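PDB 6SCE: uncharacterized protein from Thermus thermophilus HB8, which acts as a DNA nuclease of Type III CRISPR defence, switched on by cyclic oligoadenylate that its CARF domains probably bind. Local coordinates for residues E422-E426 with G518-M522; S281-P286 with H344-L348; R176-V180 with Y191-H196. All coordinates share one frame; numbering follows the deposited sequence. Where two conformers were deposited one is given.

Interaction 1 (E422-E426 with G518-M522); sequences EGRPE and GQARM
R424 and Q519 bring the two backbones closest, with 6.3 Å between their CA atoms, where the loop leading into helix 425-432 passes the start of strand 519-528. The main polar link is a salt bridge between E426, in the first turn of that helix, and R521 on the strand. The arginine grips the carboxylate side-on with two nitrogens. R521 NH2 reaches the syn lone pair of E426 OE2 at 3.0 Å, in a nearly straight bond (170°). R521 NE meets E426 OE1 at 3.0 Å, more bent and tilted out of the carboxylate plane; the NH2 bond to OE1 is weak. Carboxylate and guanidinium planes stand 53° apart, so the pair is twisted, not coplanar. E426 gets there by folding: CG sits between the backbone N and the carbonyl carbon (chi1 59°), and the chain bends again at chi2. On its far edge the guanidinium is held by its own strand: R521 NH1 donates to Q519 OE1 at 3.1 Å and also to A520 O, both oxygens approached from above their carbonyl planes. These bonds should fix the rotation of the group. P425 supplies the apolar part. Its CD lies over one guanidinium face, offset toward the rim, and also packs on Q519 CB at 3.8 Å, while P425 CG rests against R521 CG. A water joins G423 O (2.7 Å) to Q519 NE2, and Q519 CG lies 3.4 Å from G423 O. R424 is the N-cap residue, and its backbone N is hydrogen-bonded to Y306 OH. Strand 519-528 runs between strands 434-438 and 541-548 in a mixed sheet, where R521 also touches F436 and V545; P425 reaches F547, and helix 499-513 covers M522.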
# COMPACT_ATOMS: atom_id res chain seq x y z
N GLU A 422 -10.59 -5.42 19.43
CA GLU A 422 -9.44 -6.22 19.89
C GLU A 422 -8.13 -5.84 19.23
O GLU A 422 -7.10 -6.40 19.55
CB GLU A 422 -9.67 -7.69 19.60
CG GLU A 422 -10.93 -8.28 20.20
CD GLU A 422 -11.12 -9.72 19.77
OE1 GLU A 422 -10.20 -10.29 19.12
OE2 GLU A 422 -12.19 -10.29 20.05
N GLY A 423 -8.19 -4.91 18.29
CA GLY A 423 -7.01 -4.47 17.56
C GLY A 423 -6.17 -3.52 18.39
O GLY A 423 -6.66 -2.88 19.35
N ARG A 424 -4.88 -3.47 18.06
CA ARG A 424 -3.95 -2.55 18.74
C ARG A 424 -3.01 -1.98 17.70
O ARG A 424 -2.44 -2.75 16.89
CB ARG A 424 -3.15 -3.27 19.82
CG ARG A 424 -3.98 -4.05 20.81
CD ARG A 424 -3.11 -4.89 21.74
NE ARG A 424 -3.83 -6.06 22.23
CZ ARG A 424 -3.29 -7.08 22.90
NH1 ARG A 424 -1.99 -7.11 23.18
NH2 ARG A 424 -4.06 -8.09 23.28
N PRO A 425 -2.80 -0.65 17.72
CA PRO A 425 -1.95 -0.09 16.71
C PRO A 425 -0.52 -0.63 16.75
O PRO A 425 0.11 -0.74 15.71
CB PRO A 425 -1.99 1.43 16.99
CG PRO A 425 -2.66 1.61 18.28
CD PRO A 425 -3.36 0.36 18.64
N GLU A 426 -0.02 -0.97 17.93
CA GLU A 426 1.32 -1.49 18.04
C GLU A 426 1.44 -2.90 17.41
O GLU A 426 2.51 -3.25 16.92
CB GLU A 426 1.83 -1.47 19.49
CG GLU A 426 1.01 -2.25 20.50
CD GLU A 426 -0.19 -1.49 21.05
OE1 GLU A 426 -0.60 -0.44 20.50
OE2 GLU A 426 -0.75 -1.98 22.05
N GLY A 518 -12.15 1.88 19.22
CA GLY A 518 -10.87 2.33 18.67
C GLY A 518 -9.82 2.44 19.77
O GLY A 518 -10.15 2.53 20.96
N GLN A 519 -8.56 2.41 19.38
CA GLN A 519 -7.45 2.49 20.33
C GLN A 519 -6.56 3.70 19.99
O GLN A 519 -6.13 3.84 18.85
CB GLN A 519 -6.64 1.20 20.28
CG GLN A 519 -7.29 0.04 21.00
CD GLN A 519 -6.81 -0.10 22.44
OE1 GLN A 519 -6.76 0.88 23.19
NE2 GLN A 519 -6.43 -1.33 22.82
N ALA A 520 -6.30 4.55 20.99
CA ALA A 520 -5.41 5.72 20.84
C ALA A 520 -4.17 5.59 21.72
O ALA A 520 -4.22 4.98 22.79
CB ALA A 520 -6.14 7.01 21.14
N ARG A 521 -3.06 6.14 21.23
CA ARG A 521 -1.79 6.12 21.92
C ARG A 521 -1.12 7.47 21.77
O ARG A 521 -1.35 8.20 20.80
CB ARG A 521 -0.84 5.08 21.31
CG ARG A 521 -1.37 3.66 21.25
CD ARG A 521 -1.26 2.94 22.59
NE ARG A 521 -1.66 1.55 22.45
CZ ARG A 521 -2.91 1.10 22.62
NH1 ARG A 521 -3.90 1.92 22.96
NH2 ARG A 521 -3.15 -0.19 22.46
N MSE A 522 -0.23 7.76 22.72
CA MSE A 522 0.59 8.96 22.63
C MSE A 522 1.74 8.65 21.69
O MSE A 522 1.73 7.63 21.00
CB MSE A 522 0.97 9.38 24.06
CG MSE A 522 -0.27 9.95 24.71
SE MSE A 522 0.30 11.05 26.28
CE MSE A 522 0.90 12.55 25.19
O HOH W 1 -7.61 -3.46 21.80

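Interaction 2 (S281-P286 with H344-L348); sequences SKKALP and HRSFL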
# COMPACT_ATOMS: atom_id res chain seq x y z
N SER A 281 12.55 -22.20 -1.87
CA SER A 281 12.03 -23.14 -0.89
C SER A 281 12.03 -24.52 -1.52
O SER A 281 11.73 -24.67 -2.72
CB SER A 281 10.60 -22.73 -0.48
OG SER A 281 10.57 -21.43 0.10
N LYS A 282 12.34 -25.54 -0.71
CA LYS A 282 12.51 -26.90 -1.20
C LYS A 282 11.39 -27.81 -0.81
O LYS A 282 11.11 -28.77 -1.51
CB LYS A 282 13.82 -27.51 -0.65
CG LYS A 282 15.08 -26.73 -0.94
CD LYS A 282 15.40 -26.78 -2.41
CE LYS A 282 16.72 -26.09 -2.72
NZ LYS A 282 16.70 -25.57 -4.11
N LYS A 283 10.77 -27.53 0.33
CA LYS A 283 9.83 -28.43 0.95
C LYS A 283 8.38 -28.02 0.77
O LYS A 283 8.07 -26.83 0.64
CB LYS A 283 10.11 -28.50 2.44
CG LYS A 283 11.50 -29.01 2.81
CD LYS A 283 11.52 -29.30 4.30
CE LYS A 283 12.89 -29.71 4.80
NZ LYS A 283 12.72 -30.18 6.20
N ALA A 284 7.51 -29.01 0.80
CA ALA A 284 6.09 -28.82 0.96
C ALA A 284 5.80 -28.23 2.34
O ALA A 284 6.61 -28.32 3.28
CB ALA A 284 5.34 -30.11 0.80
N LEU A 285 4.60 -27.66 2.47
CA LEU A 285 4.14 -27.19 3.76
C LEU A 285 3.74 -28.35 4.67
O LEU A 285 3.08 -29.29 4.22
CB LEU A 285 2.94 -26.23 3.58
CG LEU A 285 3.26 -24.95 2.80
CD1 LEU A 285 1.98 -24.24 2.34
CD2 LEU A 285 4.16 -24.00 3.59
N PRO A 286 4.08 -28.26 5.97
CA PRO A 286 3.63 -29.28 6.94
C PRO A 286 2.12 -29.29 7.01
O PRO A 286 1.50 -28.22 6.96
CB PRO A 286 4.19 -28.80 8.28
CG PRO A 286 5.25 -27.81 7.95
CD PRO A 286 4.96 -27.25 6.58
N HIS A 344 3.82 -21.40 9.25
CA HIS A 344 4.46 -22.09 8.14
C HIS A 344 4.55 -21.09 7.00
O HIS A 344 3.58 -20.38 6.72
CB HIS A 344 3.64 -23.27 7.72
CG HIS A 344 3.21 -24.14 8.85
ND1 HIS A 344 4.07 -25.01 9.49
CD2 HIS A 344 2.01 -24.30 9.45
CE1 HIS A 344 3.42 -25.65 10.44
NE2 HIS A 344 2.16 -25.25 10.43
N ARG A 345 5.69 -21.05 6.33
CA ARG A 345 5.93 -20.09 5.29
C ARG A 345 6.59 -20.79 4.17
O ARG A 345 7.30 -21.77 4.39
CB ARG A 345 6.84 -18.98 5.79
CG ARG A 345 8.07 -19.47 6.55
CD ARG A 345 8.91 -18.30 7.04
NE ARG A 345 9.81 -17.85 6.00
CZ ARG A 345 10.66 -16.83 6.10
NH1 ARG A 345 10.73 -16.10 7.22
NH2 ARG A 345 11.43 -16.53 5.06
N SER A 346 6.40 -20.29 2.96
CA SER A 346 7.18 -20.73 1.85
C SER A 346 7.29 -19.61 0.84
O SER A 346 6.42 -18.73 0.79
CB SER A 346 6.54 -21.97 1.20
OG SER A 346 7.44 -22.56 0.27
N PHE A 347 8.37 -19.63 0.05
CA PHE A 347 8.53 -18.72 -1.08
C PHE A 347 8.01 -19.31 -2.38
O PHE A 347 8.28 -20.49 -2.73
CB PHE A 347 10.00 -18.32 -1.27
CG PHE A 347 10.53 -17.43 -0.21
CD1 PHE A 347 10.05 -16.13 -0.05
CD2 PHE A 347 11.54 -17.88 0.65
CE1 PHE A 347 10.56 -15.30 0.93
CE2 PHE A 347 12.06 -17.04 1.63
CZ PHE A 347 11.55 -15.75 1.78
N LEU A 348 7.33 -18.46 -3.15
CA LEU A 348 6.98 -18.74 -4.55
C LEU A 348 8.17 -18.38 -5.43
O LEU A 348 8.97 -17.55 -5.04
CB LEU A 348 5.77 -17.93 -4.99
CG LEU A 348 4.54 -18.05 -4.10
CD1 LEU A 348 3.46 -17.11 -4.65
CD2 LEU A 348 4.03 -19.49 -3.98
O HOH W 2 10.84 -20.75 -3.72
O HOH W 3 8.61 -24.38 1.90
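S281 OG takes the direct hydrogen bond of this contact, from F347 N at 2.8 Å and 164°. With OG beside the backbone N and anti to the carbonyl carbon (chi1 -61°), the serine side chain reaches across to the strand, and its CB comes 3.3 Å from S346 OG. Two waters add to this: one accepts from S281 N and donates to F347 O at 2.8 Å, so F347 is tied through both its N and its O; the other donates to K283 O and lies 2.7 Å from S346 OG. The strand involved, 342-347, is an edge strand of a mixed sheet, next to 316-321; the core of that sheet is parallel, a Rossmann-like arrangement consistent with a CARF domain. Segment 281-286, the loop after helix 268-276, runs roughly antiparallel to that strand, without a direct backbone-to-backbone hydrogen bond. Apolar contacts fill the other end. L285 turns its CD2 branch to S346 CB at 3.9 Å, and L361 of helix 354-370 packs on the same leucine. P286 CG comes obliquely to H344 ND1 at 3.4 Å; the imidazole is held at its other nitrogen, NE2, by E316, and its ring also meets Y318, whose OH is hydrogen-bonded to P286 O.

Interaction 3 (R176-V180 with Y191-H196); sequences REGGV and YWVRPH
V193 N donates to G178 O at 2.9 Å, the first of three backbone bonds that close the pairing; the others run from V180 N to Y191 O at 2.8 Å and from Y191 N to V180 O. In one of two modelled conformers of V180, its CG2 meets V193 CG1 at 3.5 Å, the side chains crossing at about a right angle. There V180 carries CG2 beside its backbone N (CG1 is anti to that N, chi1 -175°), while V193 puts CG2 between N and carbonyl carbon, close to both V180 CG2 and G179 N. R194 starts away from the other segment, but its chain folds back at chi2 (-56°) and sets NH2 3.5 Å above the centre of the W192 ring. From there R194 NH2 donates to V193 O at 3.2 Å, above the carbonyl plane, with G178 O also at the guanidinium edge. W192 itself is held by H231 through NE1 and meets F212 edge-to-face. E177 stretches out fully and brings OE2 to the edge of the poorly ordered H196 ring, 3.6 Å from NE2. G178, at phi 98°, is the third residue of a type II turn, where a CB would clash with the preceding carbonyl. This is the open end of an antiparallel beta hairpin, strands 179-184 and 187-192, within a mixed six-stranded sheet.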
# COMPACT_ATOMS: atom_id res chain seq x y z
N ARG A 176 9.67 18.15 -14.37
CA ARG A 176 9.91 17.31 -13.19
C ARG A 176 11.38 17.05 -13.07
O ARG A 176 11.89 16.06 -13.58
CB ARG A 176 9.20 15.96 -13.27
CG ARG A 176 7.70 16.04 -13.41
CD ARG A 176 7.00 15.68 -12.13
NE ARG A 176 5.76 16.43 -12.00
CZ ARG A 176 5.08 16.54 -10.87
NH1 ARG A 176 5.51 15.95 -9.76
NH2 ARG A 176 3.96 17.26 -10.86
N GLU A 177 12.05 17.92 -12.33
CA GLU A 177 13.48 17.83 -12.10
C GLU A 177 13.79 16.54 -11.32
O GLU A 177 12.99 16.11 -10.51
CB GLU A 177 13.89 19.06 -11.28
CG GLU A 177 15.35 19.23 -10.96
CD GLU A 177 15.60 20.43 -10.05
OE1 GLU A 177 14.62 21.14 -9.71
OE2 GLU A 177 16.77 20.65 -9.67
N GLY A 178 14.93 15.93 -11.59
CA GLY A 178 15.47 14.90 -10.68
C GLY A 178 15.22 13.45 -11.03
O GLY A 178 15.72 12.54 -10.37
N GLY A 179 14.45 13.21 -12.09
CA GLY A 179 14.15 11.87 -12.51
C GLY A 179 14.08 11.70 -14.00
O GLY A 179 13.96 12.68 -14.77
N VAL A 180 14.19 10.45 -14.43
CA VAL A 180 13.97 10.06 -15.82
C VAL A 180 12.90 8.97 -15.82
O VAL A 180 13.01 8.05 -15.01
CB VAL A 180 15.25 9.48 -16.44
CG1 VAL A 180 15.05 9.18 -17.92
CG2 VAL A 180 16.43 10.43 -16.26
N TYR A 191 13.53 6.98 -12.39
CA TYR A 191 14.95 6.76 -12.10
C TYR A 191 15.60 8.09 -11.74
O TYR A 191 15.56 9.05 -12.49
CB TYR A 191 15.60 6.12 -13.31
CG TYR A 191 17.05 5.76 -13.17
CD1 TYR A 191 18.06 6.67 -13.48
CD2 TYR A 191 17.43 4.49 -12.78
CE1 TYR A 191 19.41 6.33 -13.39
CE2 TYR A 191 18.78 4.16 -12.68
CZ TYR A 191 19.75 5.08 -13.01
OH TYR A 191 21.07 4.71 -12.90
N TRP A 192 16.22 8.11 -10.57
CA TRP A 192 16.78 9.32 -9.94
C TRP A 192 18.05 9.73 -10.68
O TRP A 192 18.93 8.90 -10.89
CB TRP A 192 17.06 8.99 -8.48
CG TRP A 192 17.85 9.94 -7.59
CD1 TRP A 192 19.17 10.25 -7.69
CD2 TRP A 192 17.37 10.60 -6.41
NE1 TRP A 192 19.53 11.08 -6.65
CE2 TRP A 192 18.45 11.31 -5.85
CE3 TRP A 192 16.14 10.65 -5.76
CZ2 TRP A 192 18.33 12.07 -4.67
CZ3 TRP A 192 16.01 11.40 -4.60
CH2 TRP A 192 17.12 12.11 -4.07
N VAL A 193 18.11 10.98 -11.08
CA VAL A 193 19.29 11.53 -11.74
C VAL A 193 19.58 12.88 -11.09
O VAL A 193 18.68 13.63 -10.70
CB VAL A 193 19.12 11.69 -13.27
CG1 VAL A 193 19.07 10.32 -13.92
CG2 VAL A 193 17.90 12.51 -13.61
N ARG A 194 20.86 13.17 -10.93
CA ARG A 194 21.28 14.46 -10.40
C ARG A 194 22.36 14.91 -11.36
O ARG A 194 23.55 14.76 -11.07
CB ARG A 194 21.82 14.32 -8.98
CG ARG A 194 20.77 14.13 -7.91
CD ARG A 194 19.74 15.26 -7.92
NE ARG A 194 18.79 15.22 -6.82
CZ ARG A 194 17.61 14.59 -6.83
NH1 ARG A 194 16.83 14.66 -5.75
NH2 ARG A 194 17.18 13.87 -7.89
N PRO A 195 21.96 15.39 -12.55
CA PRO A 195 22.92 15.69 -13.62
C PRO A 195 23.72 17.01 -13.41
O PRO A 195 24.76 17.18 -14.03
CB PRO A 195 22.05 15.75 -14.88
CG PRO A 195 20.71 16.18 -14.39
CD PRO A 195 20.57 15.69 -12.96
N HIS A 196 23.24 17.90 -12.54
CA HIS A 196 23.91 19.19 -12.30
C HIS A 196 25.22 18.95 -11.55
O HIS A 196 25.26 18.12 -10.63
CB HIS A 196 23.02 20.15 -11.50
CG HIS A 196 21.57 20.13 -11.90
ND1 HIS A 196 21.14 20.39 -13.18
CD2 HIS A 196 20.46 19.88 -11.17
CE1 HIS A 196 19.83 20.30 -13.23
NE2 HIS A 196 19.38 19.99 -12.02

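Overall arrangement
From the N terminus, interaction 3 comes first and closes the shortest loop, the ten residues that make up most of hairpin 179-192, its two strands and the tight turn joining them, in the second sheet of the chain. Interaction 2 follows, tying the loop before strand 293-297 to strand 342-347 and so spanning 57 residues that begin the third sheet. Interaction 1 comes last: it joins the start of helix 425-432, just after that third sheet ends with strand 415-417, to strand 519-528 of the C-terminal sheet, across 91 residues that are about half helix. The three loops neither nest nor cross. Their centres lie 33 to 41 Å apart, with interactions 1 and 3 on opposite sides of the chain's centre.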